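Local coordinates for protein ABC sugar (Ribose) transporter, periplasmic substrate-binding subunit (Rhodobacter sphaeroides, PDB 3L49) that probably binds a sugar in the periplasm as the substrate-capturing subunit of an ABC transporter, at residues W19-R33 / Q246-N258. Residues are numbered along the deposited sequence; the frame is centred on the assembly and turned at random.
Sequences WDLKAYQAQIAEIER and QQPSEIGKLAVQN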
loop_
_atom_site.group_PDB
_atom_site.type_symbol
_atom_site.label_atom_id
_atom_site.label_comp_id
_atom_site.label_asym_id
_atom_site.label_seq_id
_atom_site.Cartn_x
_atom_site.Cartn_y
_atom_site.Cartn_z
ATOM N N TRP A 19 0.880 -7.583 3.962
ATOM C CA TRP A 19 0.801 -7.376 2.547
ATOM C C TRP A 19 2.195 -7.509 1.965
ATOM O O TRP A 19 2.401 -8.213 1.008
ATOM C CB TRP A 19 0.180 -6.009 2.228
ATOM C CG TRP A 19 -0.188 -5.771 0.800
ATOM C CD1 TRP A 19 -1.417 -5.836 0.247
ATOM C CD2 TRP A 19 0.690 -5.400 -0.251
ATOM N NE1 TRP A 19 -1.359 -5.533 -1.057
ATOM C CE2 TRP A 19 -0.075 -5.251 -1.393
ATOM C CE3 TRP A 19 2.047 -5.151 -0.328
ATOM C CZ2 TRP A 19 0.466 -4.909 -2.574
ATOM C CZ3 TRP A 19 2.572 -4.812 -1.489
ATOM C CH2 TRP A 19 1.796 -4.692 -2.609
ATOM N N ASP A 20 3.150 -6.843 2.586
ATOM C CA ASP A 20 4.534 -6.848 2.122
ATOM C C ASP A 20 5.127 -8.245 2.118
ATOM O O ASP A 20 5.795 -8.622 1.164
ATOM C CB ASP A 20 5.391 -5.935 2.999
ATOM C CG ASP A 20 5.129 -4.464 2.744
ATOM O OD1 ASP A 20 4.052 -4.121 2.212
ATOM O OD2 ASP A 20 6.001 -3.645 3.093
ATOM N N LEU A 21 4.878 -9.000 3.189
ATOM C CA LEU A 21 5.392 -10.354 3.315
ATOM C C LEU A 21 4.804 -11.271 2.247
ATOM O O LEU A 21 5.537 -12.052 1.638
ATOM C CB LEU A 21 5.150 -10.916 4.721
ATOM C CG LEU A 21 5.623 -12.363 4.944
ATOM C CD1 LEU A 21 7.136 -12.469 4.839
ATOM C CD2 LEU A 21 5.122 -12.940 6.272
ATOM N N LYS A 22 3.496 -11.152 2.013
ATOM C CA LYS A 22 2.812 -11.903 0.948
ATOM C C LYS A 22 3.361 -11.635 -0.459
ATOM O O LYS A 22 3.541 -12.574 -1.230
ATOM C CB LYS A 22 1.299 -11.651 0.974
ATOM C CG LYS A 22 0.449 -12.793 1.530
ATOM C CD LYS A 22 0.583 -12.968 3.039
ATOM C CE LYS A 22 -0.682 -13.567 3.650
ATOM N NZ LYS A 22 -1.832 -12.610 3.616
ATOM N N ALA A 23 3.628 -10.366 -0.778
ATOM C CA ALA A 23 4.141 -9.993 -2.093
ATOM C C ALA A 23 5.574 -10.498 -2.310
ATOM O O ALA A 23 5.922 -11.010 -3.385
ATOM C CB ALA A 23 4.077 -8.482 -2.263
ATOM N N TYR A 24 6.387 -10.348 -1.263
ATOM C CA TYR A 24 7.797 -10.726 -1.245
ATOM C C TYR A 24 7.970 -12.234 -1.400
ATOM O O TYR A 24 8.795 -12.690 -2.194
ATOM C CB TYR A 24 8.397 -10.247 0.071
ATOM C CG TYR A 24 9.895 -10.364 0.232
ATOM C CD1 TYR A 24 10.451 -11.384 0.998
ATOM C CD2 TYR A 24 10.755 -9.425 -0.339
ATOM C CE1 TYR A 24 11.823 -11.480 1.177
ATOM C CE2 TYR A 24 12.133 -9.514 -0.169
ATOM C CZ TYR A 24 12.654 -10.545 0.594
ATOM O OH TYR A 24 14.008 -10.650 0.780
ATOM N N GLN A 25 7.166 -12.990 -0.658
ATOM C CA GLN A 25 7.190 -14.450 -0.672
ATOM C C GLN A 25 6.734 -15.004 -2.017
ATOM O O GLN A 25 7.269 -16.011 -2.488
ATOM C CB GLN A 25 6.248 -14.984 0.397
ATOM C CG GLN A 25 6.814 -16.067 1.264
ATOM C CD GLN A 25 7.137 -15.559 2.651
ATOM O OE1 GLN A 25 6.307 -15.631 3.562
ATOM N NE2 GLN A 25 8.342 -15.024 2.819
ATOM N N ALA A 26 5.733 -14.343 -2.612
ATOM C CA ALA A 26 5.153 -14.738 -3.902
ATOM C C ALA A 26 6.149 -14.595 -5.048
ATOM O O ALA A 26 6.174 -15.428 -5.961
ATOM C CB ALA A 26 3.907 -13.928 -4.190
ATOM N N GLN A 27 6.951 -13.529 -4.988
ATOM C CA GLN A 27 8.036 -13.303 -5.931
ATOM C C GLN A 27 9.082 -14.411 -5.873
ATOM O O GLN A 27 9.423 -14.986 -6.907
ATOM C CB GLN A 27 8.701 -11.946 -5.687
ATOM C CG GLN A 27 7.923 -10.776 -6.236
ATOM C CD GLN A 27 8.348 -9.468 -5.611
ATOM O OE1 GLN A 27 9.332 -8.871 -6.018
ATOM N NE2 GLN A 27 7.607 -9.021 -4.611
ATOM N N ILE A 28 9.563 -14.708 -4.663
ATOM C CA ILE A 28 10.562 -15.755 -4.436
ATOM C C ILE A 28 10.053 -17.091 -4.961
ATOM O O ILE A 28 10.752 -17.768 -5.726
ATOM C CB ILE A 28 10.942 -15.870 -2.932
ATOM C CG1 ILE A 28 11.648 -14.598 -2.443
ATOM C CG2 ILE A 28 11.835 -17.091 -2.663
ATOM C CD1 ILE A 28 11.791 -14.522 -0.911
ATOM N N ALA A 29 8.822 -17.434 -4.571
ATOM C CA ALA A 29 8.168 -18.692 -4.950
ATOM C C ALA A 29 8.026 -18.854 -6.460
ATOM O O ALA A 29 8.247 -19.944 -6.993
ATOM C CB ALA A 29 6.802 -18.797 -4.285
ATOM N N GLU A 30 7.675 -17.759 -7.137
ATOM C CA GLU A 30 7.469 -17.778 -8.580
ATOM C C GLU A 30 8.776 -17.865 -9.365
ATOM O O GLU A 30 8.841 -18.562 -10.385
ATOM C CB GLU A 30 6.607 -16.588 -9.036
ATOM C CG GLU A 30 5.938 -16.769 -10.414
ATOM C CD GLU A 30 5.059 -18.038 -10.542
ATOM O OE1 GLU A 30 4.612 -18.603 -9.515
ATOM O OE2 GLU A 30 4.801 -18.467 -11.690
ATOM N N ILE A 31 9.808 -17.170 -8.884
ATOM C CA ILE A 31 11.142 -17.241 -9.484
ATOM C C ILE A 31 11.634 -18.687 -9.474
ATOM O O ILE A 31 12.000 -19.231 -10.519
ATOM C CB ILE A 31 12.164 -16.320 -8.780
ATOM C CG1 ILE A 31 11.855 -14.850 -9.070
ATOM C CG2 ILE A 31 13.577 -16.630 -9.272
ATOM C CD1 ILE A 31 12.484 -13.862 -8.075
ATOM N N GLU A 32 11.582 -19.302 -8.295
ATOM C CA GLU A 32 12.013 -20.677 -8.104
ATOM C C GLU A 32 11.142 -21.672 -8.858
ATOM O O GLU A 32 11.655 -22.650 -9.403
ATOM C CB GLU A 32 12.072 -21.010 -6.618
ATOM C CG GLU A 32 13.136 -20.202 -5.863
ATOM C CD GLU A 32 13.167 -20.486 -4.365
ATOM O OE1 GLU A 32 14.012 -19.879 -3.670
ATOM O OE2 GLU A 32 12.353 -21.308 -3.879
ATOM N N ARG A 33 9.837 -21.409 -8.915
ATOM C CA ARG A 33 8.910 -22.258 -9.665
ATOM C C ARG A 33 9.260 -22.322 -11.154
ATOM O O ARG A 33 9.258 -23.402 -11.750
ATOM C CB ARG A 33 7.470 -21.779 -9.491
ATOM C CG ARG A 33 6.461 -22.712 -10.112
ATOM C CD ARG A 33 5.038 -22.182 -10.052
ATOM N NE ARG A 33 4.660 -21.278 -11.145
ATOM C CZ ARG A 33 4.358 -21.637 -12.395
ATOM N NH1 ARG A 33 4.420 -22.902 -12.791
ATOM N NH2 ARG A 33 4.018 -20.708 -13.275
ATOM N N GLN A 246 -6.845 -6.178 -1.480
ATOM C CA GLN A 246 -5.947 -6.449 -2.599
ATOM C C GLN A 246 -5.460 -7.894 -2.624
ATOM O O GLN A 246 -5.693 -8.650 -1.691
ATOM C CB GLN A 246 -4.719 -5.549 -2.506
ATOM C CG GLN A 246 -4.975 -4.059 -2.602
ATOM C CD GLN A 246 -3.676 -3.300 -2.612
ATOM O OE1 GLN A 246 -3.119 -3.016 -3.671
ATOM N NE2 GLN A 246 -3.148 -3.017 -1.427
ATOM N N GLN A 247 -4.750 -8.266 -3.688
ATOM C CA GLN A 247 -4.135 -9.592 -3.779
ATOM C C GLN A 247 -2.603 -9.532 -3.915
ATOM O O GLN A 247 -2.083 -9.714 -5.026
ATOM C CB GLN A 247 -4.736 -10.370 -4.952
ATOM C CG GLN A 247 -6.237 -10.605 -4.863
ATOM C CD GLN A 247 -6.875 -10.839 -6.218
ATOM O OE1 GLN A 247 -6.232 -11.323 -7.150
ATOM N NE2 GLN A 247 -8.155 -10.506 -6.332
ATOM N N PRO A 248 -1.874 -9.261 -2.799
ATOM C CA PRO A 248 -0.403 -9.183 -2.851
ATOM C C PRO A 248 0.285 -10.440 -3.386
ATOM O O PRO A 248 1.260 -10.324 -4.129
ATOM C CB PRO A 248 -0.007 -8.931 -1.391
ATOM C CG PRO A 248 -1.196 -9.315 -0.586
ATOM C CD PRO A 248 -2.360 -8.955 -1.441
ATOM N N SER A 249 -0.231 -11.616 -3.032
ATOM C CA SER A 249 0.282 -12.875 -3.574
ATOM C C SER A 249 0.139 -12.971 -5.095
ATOM O O SER A 249 1.021 -13.520 -5.767
ATOM C CB SER A 249 -0.366 -14.076 -2.891
ATOM O OG SER A 249 0.115 -14.204 -1.566
ATOM N N GLU A 250 -0.950 -12.423 -5.635
ATOM C CA GLU A 250 -1.104 -12.341 -7.089
ATOM C C GLU A 250 -0.164 -11.341 -7.726
ATOM O O GLU A 250 0.446 -11.647 -8.751
ATOM C CB GLU A 250 -2.536 -12.020 -7.493
ATOM C CG GLU A 250 -3.353 -13.247 -7.752
ATOM C CD GLU A 250 -2.898 -14.044 -8.964
ATOM O OE1 GLU A 250 -2.725 -15.277 -8.822
ATOM O OE2 GLU A 250 -2.726 -13.449 -10.054
ATOM N N ILE A 251 -0.062 -10.158 -7.111
ATOM C CA ILE A 251 0.822 -9.084 -7.575
ATOM C C ILE A 251 2.274 -9.573 -7.710
ATOM O O ILE A 251 2.893 -9.390 -8.759
ATOM C CB ILE A 251 0.696 -7.816 -6.667
ATOM C CG1 ILE A 251 -0.541 -7.002 -7.062
ATOM C CG2 ILE A 251 1.916 -6.935 -6.766
ATOM C CD1 ILE A 251 -1.287 -6.349 -5.886
ATOM N N GLY A 252 2.791 -10.228 -6.670
ATOM C CA GLY A 252 4.145 -10.763 -6.691
ATOM C C GLY A 252 4.361 -11.786 -7.792
ATOM O O GLY A 252 5.360 -11.724 -8.514
ATOM N N LYS A 253 3.406 -12.706 -7.917
ATOM C CA LYS A 253 3.404 -13.744 -8.951
ATOM C C LYS A 253 3.430 -13.157 -10.355
ATOM O O LYS A 253 4.184 -13.622 -11.206
ATOM C CB LYS A 253 2.161 -14.609 -8.816
ATOM C CG LYS A 253 2.414 -16.066 -9.081
ATOM C CD LYS A 253 1.132 -16.822 -9.356
ATOM C CE LYS A 253 1.296 -18.298 -9.011
ATOM N NZ LYS A 253 0.938 -19.182 -10.151
ATOM N N LEU A 254 2.613 -12.126 -10.575
ATOM C CA LEU A 254 2.432 -11.523 -11.900
ATOM C C LEU A 254 3.643 -10.712 -12.347
ATOM O O LEU A 254 3.961 -10.670 -13.539
ATOM C CB LEU A 254 1.184 -10.634 -11.915
ATOM C CG LEU A 254 -0.214 -11.254 -11.961
ATOM C CD1 LEU A 254 -1.255 -10.239 -11.498
ATOM C CD2 LEU A 254 -0.532 -11.779 -13.359
ATOM N N ALA A 255 4.293 -10.061 -11.380
ATOM C CA ALA A 255 5.515 -9.300 -11.604
ATOM C C ALA A 255 6.650 -10.176 -12.134
ATOM O O ALA A 255 7.385 -9.762 -13.024
ATOM C CB ALA A 255 5.938 -8.586 -10.324
ATOM N N VAL A 256 6.766 -11.391 -11.597
ATOM C CA VAL A 256 7.805 -12.338 -12.007
ATOM C C VAL A 256 7.556 -12.847 -13.431
ATOM O O VAL A 256 8.501 -13.066 -14.192
ATOM C CB VAL A 256 7.968 -13.497 -10.978
ATOM C CG1 VAL A 256 9.001 -14.520 -11.439
ATOM C CG2 VAL A 256 8.386 -12.940 -9.638
ATOM N N GLN A 257 6.298 -13.018 -13.817
ATOM C CA GLN A 257 6.057 -13.433 -15.197
ATOM C C GLN A 257 6.121 -12.291 -16.199
ATOM O O GLN A 257 6.269 -12.537 -17.379
ATOM C CB GLN A 257 4.816 -14.305 -15.378
ATOM C CG GLN A 257 3.769 -14.180 -14.331
ATOM C CD GLN A 257 3.139 -15.518 -14.013
ATOM O OE1 GLN A 257 1.923 -15.655 -14.039
ATOM N NE2 GLN A 257 3.968 -16.517 -13.719
ATOM N N ASN A 258 6.042 -11.053 -15.726
ATOM C CA ASN A 258 6.440 -9.917 -16.548
ATOM C C ASN A 258 7.943 -9.933 -16.809
ATOM O O ASN A 258 8.383 -9.674 -17.930
ATOM C CB ASN A 258 6.014 -8.598 -15.912
ATOM C CG ASN A 258 4.557 -8.280 -16.170
ATOM O OD1 ASN A 258 4.045 -8.513 -17.268
ATOM N ND2 ASN A 258 3.878 -7.750 -15.158
HETATM O O HOH W 1 2.564 -15.038 -0.920
#
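P248, in the first turn of its helix, packs over one face of the W19 indole, the two side chains meeting at a slant: its CB sits 3.6 Å from the centroid of the five-membered ring and almost straight above it, a CH-pi contact. With CG anti to the backbone N (chi1 -169°), the W19 ring reaches over to the start of helix 248-258. I251 CD1 reaches the benzo side at CZ2. Q246 comes up to the indole nitrogen, but W19 NE1 and Q246 NE2, 3.1 Å apart, are both donors and do not bond; S105 bonds Q246 OE1, and NE2 bonds an unidentified ligand, probably from the crystallisation liquor.

One turn on, the backbones almost touch. A23 CA and G252 CA are 4.7 Å apart, and G252, without a side chain, lets its CA come 3.8 Å from A23 O. A23 CA also makes a CA-H...O contact to P248 O, while A26 CB rests 3.3 Å from S249 O. At the outer margin a water bridges K22 O and S249 OG.

Farther along, V256 fills the groove between Q27, E30 and I31; its side chain crosses that of I31 at about a right angle, CG1 to CG1 3.7 Å. E30 bends at chi2 (56°) and crosses the K253 chain obliquely, OE1 against CG and CE, with a long salt bridge to NZ; R33 grips the same carboxylate side-on through NE and NH2. Q27, whose CG rests on G252 O, turns NE2 to A23 O, above the carbonyl plane, and to Q68 OE1.

The segment axes come within 7.2 Å and cross at -34°, N-to-C directions roughly parallel. Helix 248-263 follows a crossover from the other lobe and packs beside the first helix of the N-terminal Rossmann-like lobe, as in type I periplasmic binding proteins, with Q246 at the interlobe cleft.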